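PDB 2ZAY: response regulator receiver protein from Desulfuromonas acetoxidans, which probably acts in two-component signalling, its receiver domain, the part crystallised here, being of the CheY-like kind that takes up a phosphoryl group. Local coordinates for residues Ala48-Asn61 / Asn77-Arg91. Sequence-based numbering, arbitrary orientation.
Sequences AVKTHPHLIITEAN and NPQTASIPVIALSGR
Ile83 drives its side chain into the hollow where the chain leaves helix 41-51 for strand 55-59. Its CD1 lies 3.4 Å from Pro53 O and also meets the proline CG. The CG2 branch, anti to the backbone N (chi1 -64°), lies by the same carbonyl and packs 3.8 Å from Ile56 CG1, the side chains crossing near a right angle. Pro84 then wedges in beside it, CD 3.3 Å from His54 O and CG against Leu55. Ile86 CD1 abuts the fork of Leu55, about equally far from CD1 and CD2, and helix 115-129 covers this leucine through Val125 and Leu126. Further along the same face, Ile57 CG2 sits in the notch of the Leu88 fork, 3.6 Å from CD2. On the opposite face Val85 CG1 touches Thr58 CG2.

Between these two layers of side chains, strands 55-59 and 85-89 run parallel, 23° apart, joined by five backbone hydrogen bonds from Ile56 N–Pro84 O to Ala60 N–Leu88 O. At the helix end, Thr80 CG2 rests 3.9 Å from Val49 CA, while Asn77 ND2 meets Val49 CG2 crosswise at 3.6 Å. A water bridges His52 ND1 and Gln79 O. At the other end, Asn61 CG lies over the rim of one face of the Arg91 guanidinium, with Asn61 ND2 3.4 Å from Arg91 CD. Asn61 ND2 and Ser89 OG are both hydrogen-bonded to the Glu96 carboxylate, through OE1 and OE2. Linked through helix 67-75, the strands form a beta-alpha-beta unit in the five-stranded parallel sheet, order 2-1-3-4-5, of the CheY-like receiver fold.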
loop_
_atom_site.group_PDB
_atom_site.type_symbol
_atom_site.label_atom_id
_atom_site.label_comp_id
_atom_site.label_asym_id
_atom_site.label_seq_id
_atom_site.Cartn_x
_atom_site.Cartn_y
_atom_site.Cartn_z
ATOM N N ALA A 48 3.966 9.861 4.860
ATOM C CA ALA A 48 2.758 9.326 5.485
ATOM C C ALA A 48 2.399 10.118 6.732
ATOM O O ALA A 48 1.238 10.456 6.956
ATOM C CB ALA A 48 2.954 7.858 5.841
ATOM N N VAL A 49 3.405 10.418 7.546
ATOM C CA VAL A 49 3.187 11.158 8.780
ATOM C C VAL A 49 2.587 12.540 8.537
ATOM O O VAL A 49 1.764 13.000 9.323
ATOM C CB VAL A 49 4.514 11.289 9.581
ATOM C CG1 VAL A 49 4.340 12.251 10.749
ATOM C CG2 VAL A 49 4.929 9.908 10.100
ATOM N N LYS A 50 2.965 13.197 7.445
ATOM C CA LYS A 50 2.426 14.526 7.184
ATOM C C LYS A 50 1.206 14.591 6.272
ATOM O O LYS A 50 0.485 15.584 6.292
ATOM C CB LYS A 50 3.522 15.457 6.648
ATOM C CG LYS A 50 4.174 15.022 5.358
ATOM C CD LYS A 50 5.393 15.898 5.074
ATOM C CE LYS A 50 6.092 15.507 3.785
ATOM N NZ LYS A 50 7.262 16.396 3.522
ATOM N N THR A 51 0.960 13.546 5.486
ATOM C CA THR A 51 -0.192 13.554 4.586
ATOM C C THR A 51 -1.352 12.722 5.112
ATOM O O THR A 51 -2.460 12.795 4.587
ATOM C CB THR A 51 0.172 13.048 3.174
ATOM O OG1 THR A 51 0.422 11.640 3.218
ATOM C CG2 THR A 51 1.411 13.769 2.645
ATOM N N HIS A 52 -1.091 11.907 6.132
ATOM C CA HIS A 52 -2.144 11.100 6.743
ATOM C C HIS A 52 -3.031 10.346 5.746
ATOM O O HIS A 52 -4.255 10.537 5.723
ATOM C CB HIS A 52 -3.030 12.010 7.601
ATOM C CG HIS A 52 -2.260 12.897 8.527
ATOM N ND1 HIS A 52 -1.747 12.456 9.727
ATOM C CD2 HIS A 52 -1.869 14.187 8.402
ATOM C CE1 HIS A 52 -1.070 13.436 10.301
ATOM N NE2 HIS A 52 -1.129 14.497 9.517
ATOM N N PRO A 53 -2.440 9.479 4.908
ATOM C CA PRO A 53 -3.280 8.746 3.954
ATOM C C PRO A 53 -4.291 7.880 4.711
ATOM O O PRO A 53 -4.020 7.461 5.837
ATOM C CB PRO A 53 -2.269 7.899 3.186
ATOM C CG PRO A 53 -1.188 7.648 4.223
ATOM C CD PRO A 53 -1.041 9.022 4.841
ATOM N N HIS A 54 -5.446 7.619 4.103
ATOM C CA HIS A 54 -6.457 6.779 4.747
ATOM C C HIS A 54 -6.046 5.316 4.647
ATOM O O HIS A 54 -6.450 4.480 5.456
ATOM C CB HIS A 54 -7.826 6.946 4.082
ATOM C CG HIS A 54 -8.444 8.293 4.288
ATOM N ND1 HIS A 54 -8.277 9.332 3.399
ATOM C CD2 HIS A 54 -9.227 8.772 5.285
ATOM C CE1 HIS A 54 -8.931 10.393 3.837
ATOM N NE2 HIS A 54 -9.516 10.081 4.981
ATOM N N LEU A 55 -5.248 5.010 3.632
ATOM C CA LEU A 55 -4.787 3.645 3.420
ATOM C C LEU A 55 -3.465 3.680 2.667
ATOM O O LEU A 55 -3.227 4.576 1.861
ATOM C CB LEU A 55 -5.842 2.852 2.640
ATOM C CG LEU A 55 -5.524 1.373 2.414
ATOM C CD1 LEU A 55 -6.814 0.569 2.339
ATOM C CD2 LEU A 55 -4.717 1.228 1.145
ATOM N N ILE A 56 -2.610 2.699 2.933
ATOM C CA ILE A 56 -1.301 2.643 2.299
ATOM C C ILE A 56 -1.135 1.343 1.541
ATOM O O ILE A 56 -1.532 0.277 2.016
ATOM C CB ILE A 56 -0.181 2.774 3.367
ATOM C CG1 ILE A 56 -0.289 4.146 4.046
ATOM C CG2 ILE A 56 1.195 2.576 2.728
ATOM C CD1 ILE A 56 0.587 4.301 5.267
ATOM N N ILE A 57 -0.573 1.437 0.342
ATOM C CA ILE A 57 -0.338 0.258 -0.483
ATOM C C ILE A 57 1.167 0.242 -0.733
ATOM O O ILE A 57 1.721 1.207 -1.259
ATOM C CB ILE A 57 -1.055 0.372 -1.842
ATOM C CG1 ILE A 57 -2.565 0.483 -1.637
ATOM C CG2 ILE A 57 -0.713 -0.829 -2.709
ATOM C CD1 ILE A 57 -3.328 0.821 -2.922
ATOM N N THR A 58 1.835 -0.840 -0.359
ATOM C CA THR A 58 3.274 -0.891 -0.570
ATOM C C THR A 58 3.753 -2.178 -1.207
ATOM O O THR A 58 3.184 -3.246 -0.989
ATOM C CB THR A 58 4.049 -0.717 0.756
ATOM O OG1 THR A 58 5.453 -0.749 0.484
ATOM C CG2 THR A 58 3.713 -1.844 1.741
ATOM N N GLU A 59 4.802 -2.062 -2.014
ATOM C CA GLU A 59 5.409 -3.223 -2.640
ATOM C C GLU A 59 5.991 -3.993 -1.454
ATOM O O GLU A 59 6.521 -3.385 -0.527
ATOM C CB GLU A 59 6.533 -2.775 -3.577
ATOM C CG GLU A 59 7.187 -3.894 -4.363
ATOM C CD GLU A 59 8.227 -3.372 -5.343
ATOM O OE1 GLU A 59 8.698 -4.156 -6.196
ATOM O OE2 GLU A 59 8.577 -2.176 -5.252
ATOM N N ALA A 60 5.891 -5.317 -1.476
ATOM C CA ALA A 60 6.405 -6.125 -0.377
ATOM C C ALA A 60 7.923 -6.232 -0.383
ATOM O O ALA A 60 8.579 -5.986 0.627
ATOM C CB ALA A 60 5.793 -7.512 -0.424
ATOM N N ASN A 61 8.482 -6.595 -1.527
ATOM C CA ASN A 61 9.925 -6.753 -1.632
ATOM C C ASN A 61 10.608 -5.592 -2.344
ATOM O O ASN A 61 10.605 -5.521 -3.570
ATOM C CB ASN A 61 10.227 -8.069 -2.348
ATOM C CG ASN A 61 9.517 -9.248 -1.704
ATOM O OD1 ASN A 61 9.857 -9.660 -0.596
ATOM N ND2 ASN A 61 8.511 -9.782 -2.389
ATOM N N ASN A 77 4.918 5.321 14.901
ATOM C CA ASN A 77 4.393 6.675 15.056
ATOM C C ASN A 77 2.883 6.610 15.292
ATOM O O ASN A 77 2.141 6.046 14.483
ATOM C CB ASN A 77 4.694 7.486 13.792
ATOM C CG ASN A 77 4.449 8.965 13.974
ATOM O OD1 ASN A 77 3.377 9.382 14.419
ATOM N ND2 ASN A 77 5.441 9.774 13.622
ATOM N N PRO A 78 2.407 7.182 16.413
ATOM C CA PRO A 78 0.976 7.176 16.739
ATOM C C PRO A 78 0.097 7.743 15.625
ATOM O O PRO A 78 -1.064 7.374 15.504
ATOM C CB PRO A 78 0.910 8.018 18.013
ATOM C CG PRO A 78 2.221 7.698 18.682
ATOM C CD PRO A 78 3.192 7.774 17.513
ATOM N N GLN A 79 0.648 8.634 14.811
ATOM C CA GLN A 79 -0.132 9.222 13.724
ATOM C C GLN A 79 -0.449 8.211 12.629
ATOM O O GLN A 79 -1.515 8.265 12.021
ATOM C CB GLN A 79 0.617 10.402 13.099
ATOM C CG GLN A 79 0.782 11.604 14.007
ATOM C CD GLN A 79 -0.546 12.169 14.468
ATOM O OE1 GLN A 79 -1.430 12.463 13.654
ATOM N NE2 GLN A 79 -0.699 12.327 15.778
ATOM N N THR A 80 0.467 7.276 12.401
ATOM C CA THR A 80 0.303 6.291 11.332
ATOM C C THR A 80 0.131 4.829 11.743
ATOM O O THR A 80 -0.129 3.972 10.891
ATOM C CB THR A 80 1.516 6.360 10.396
ATOM O OG1 THR A 80 2.711 6.086 11.150
ATOM C CG2 THR A 80 1.624 7.753 9.779
ATOM N N ALA A 81 0.272 4.548 13.036
ATOM C CA ALA A 81 0.189 3.184 13.552
ATOM C C ALA A 81 -1.088 2.402 13.280
ATOM O O ALA A 81 -1.066 1.167 13.304
ATOM C CB ALA A 81 0.478 3.188 15.044
ATOM N N SER A 82 -2.198 3.101 13.047
ATOM C CA SER A 82 -3.457 2.421 12.778
ATOM C C SER A 82 -3.911 2.485 11.324
ATOM O O SER A 82 -4.955 1.936 10.986
ATOM C CB SER A 82 -4.572 2.964 13.681
ATOM O OG SER A 82 -4.377 2.553 15.023
ATOM N N ILE A 83 -3.140 3.147 10.463
ATOM C CA ILE A 83 -3.520 3.233 9.047
ATOM C C ILE A 83 -3.400 1.844 8.429
ATOM O O ILE A 83 -2.383 1.177 8.597
ATOM C CB ILE A 83 -2.601 4.186 8.268
ATOM C CG1 ILE A 83 -2.754 5.616 8.801
ATOM C CG2 ILE A 83 -2.935 4.114 6.779
ATOM C CD1 ILE A 83 -1.747 6.612 8.196
ATOM N N PRO A 84 -4.438 1.385 7.710
ATOM C CA PRO A 84 -4.335 0.048 7.112
ATOM C C PRO A 84 -3.308 -0.006 5.988
ATOM O O PRO A 84 -3.140 0.960 5.242
ATOM C CB PRO A 84 -5.758 -0.229 6.622
ATOM C CG PRO A 84 -6.286 1.151 6.303
ATOM C CD PRO A 84 -5.771 1.971 7.474
ATOM N N VAL A 85 -2.623 -1.139 5.874
ATOM C CA VAL A 85 -1.599 -1.299 4.841
ATOM C C VAL A 85 -1.852 -2.549 4.006
ATOM O O VAL A 85 -2.023 -3.647 4.544
ATOM C CB VAL A 85 -0.177 -1.391 5.470
ATOM C CG1 VAL A 85 0.889 -1.369 4.363
ATOM C CG2 VAL A 85 0.047 -0.223 6.438
ATOM N N ILE A 86 -1.889 -2.371 2.688
ATOM C CA ILE A 86 -2.093 -3.479 1.756
ATOM C C ILE A 86 -0.749 -3.786 1.110
ATOM O O ILE A 86 -0.036 -2.868 0.702
ATOM C CB ILE A 86 -3.081 -3.107 0.618
ATOM C CG1 ILE A 86 -4.509 -2.983 1.165
ATOM C CG2 ILE A 86 -3.027 -4.175 -0.495
ATOM C CD1 ILE A 86 -5.516 -2.599 0.099
ATOM N N ALA A 87 -0.392 -5.064 1.030
ATOM C CA ALA A 87 0.863 -5.445 0.398
ATOM C C ALA A 87 0.635 -5.870 -1.044
ATOM O O ALA A 87 -0.338 -6.555 -1.356
ATOM C CB ALA A 87 1.533 -6.585 1.170
ATOM N N LEU A 88 1.546 -5.449 -1.913
ATOM C CA LEU A 88 1.514 -5.784 -3.327
ATOM C C LEU A 88 2.800 -6.571 -3.562
ATOM O O LEU A 88 3.880 -6.112 -3.212
ATOM C CB LEU A 88 1.518 -4.504 -4.165
ATOM C CG LEU A 88 0.258 -4.148 -4.956
ATOM C CD1 LEU A 88 -0.986 -4.284 -4.097
ATOM C CD2 LEU A 88 0.411 -2.730 -5.499
ATOM N N SER A 89 2.704 -7.762 -4.138
ATOM C CA SER A 89 3.921 -8.526 -4.347
ATOM C C SER A 89 4.000 -9.228 -5.682
ATOM O O SER A 89 3.022 -9.810 -6.158
ATOM C CB SER A 89 4.101 -9.553 -3.228
ATOM O OG SER A 89 5.249 -10.351 -3.469
ATOM N N GLY A 90 5.184 -9.160 -6.279
ATOM C CA GLY A 90 5.414 -9.804 -7.555
ATOM C C GLY A 90 5.826 -11.254 -7.378
ATOM O O GLY A 90 6.067 -11.953 -8.360
ATOM N N ARG A 91 5.924 -11.705 -6.130
ATOM C CA ARG A 91 6.296 -13.090 -5.842
ATOM C C ARG A 91 5.032 -13.839 -5.456
ATOM O O ARG A 91 4.642 -14.814 -6.098
ATOM C CB ARG A 91 7.318 -13.142 -4.704
ATOM C CG ARG A 91 8.564 -12.352 -5.020
ATOM C CD ARG A 91 9.659 -12.548 -3.989
ATOM N NE ARG A 91 10.894 -11.915 -4.444
ATOM C CZ ARG A 91 12.065 -12.013 -3.826
ATOM N NH1 ARG A 91 12.174 -12.724 -2.710
ATOM N NH2 ARG A 91 13.130 -11.403 -4.332
HETATM O O HOH W 1 -2.559 9.968 10.147
HETATM O O HOH W 2 7.372 -7.510 -4.486
#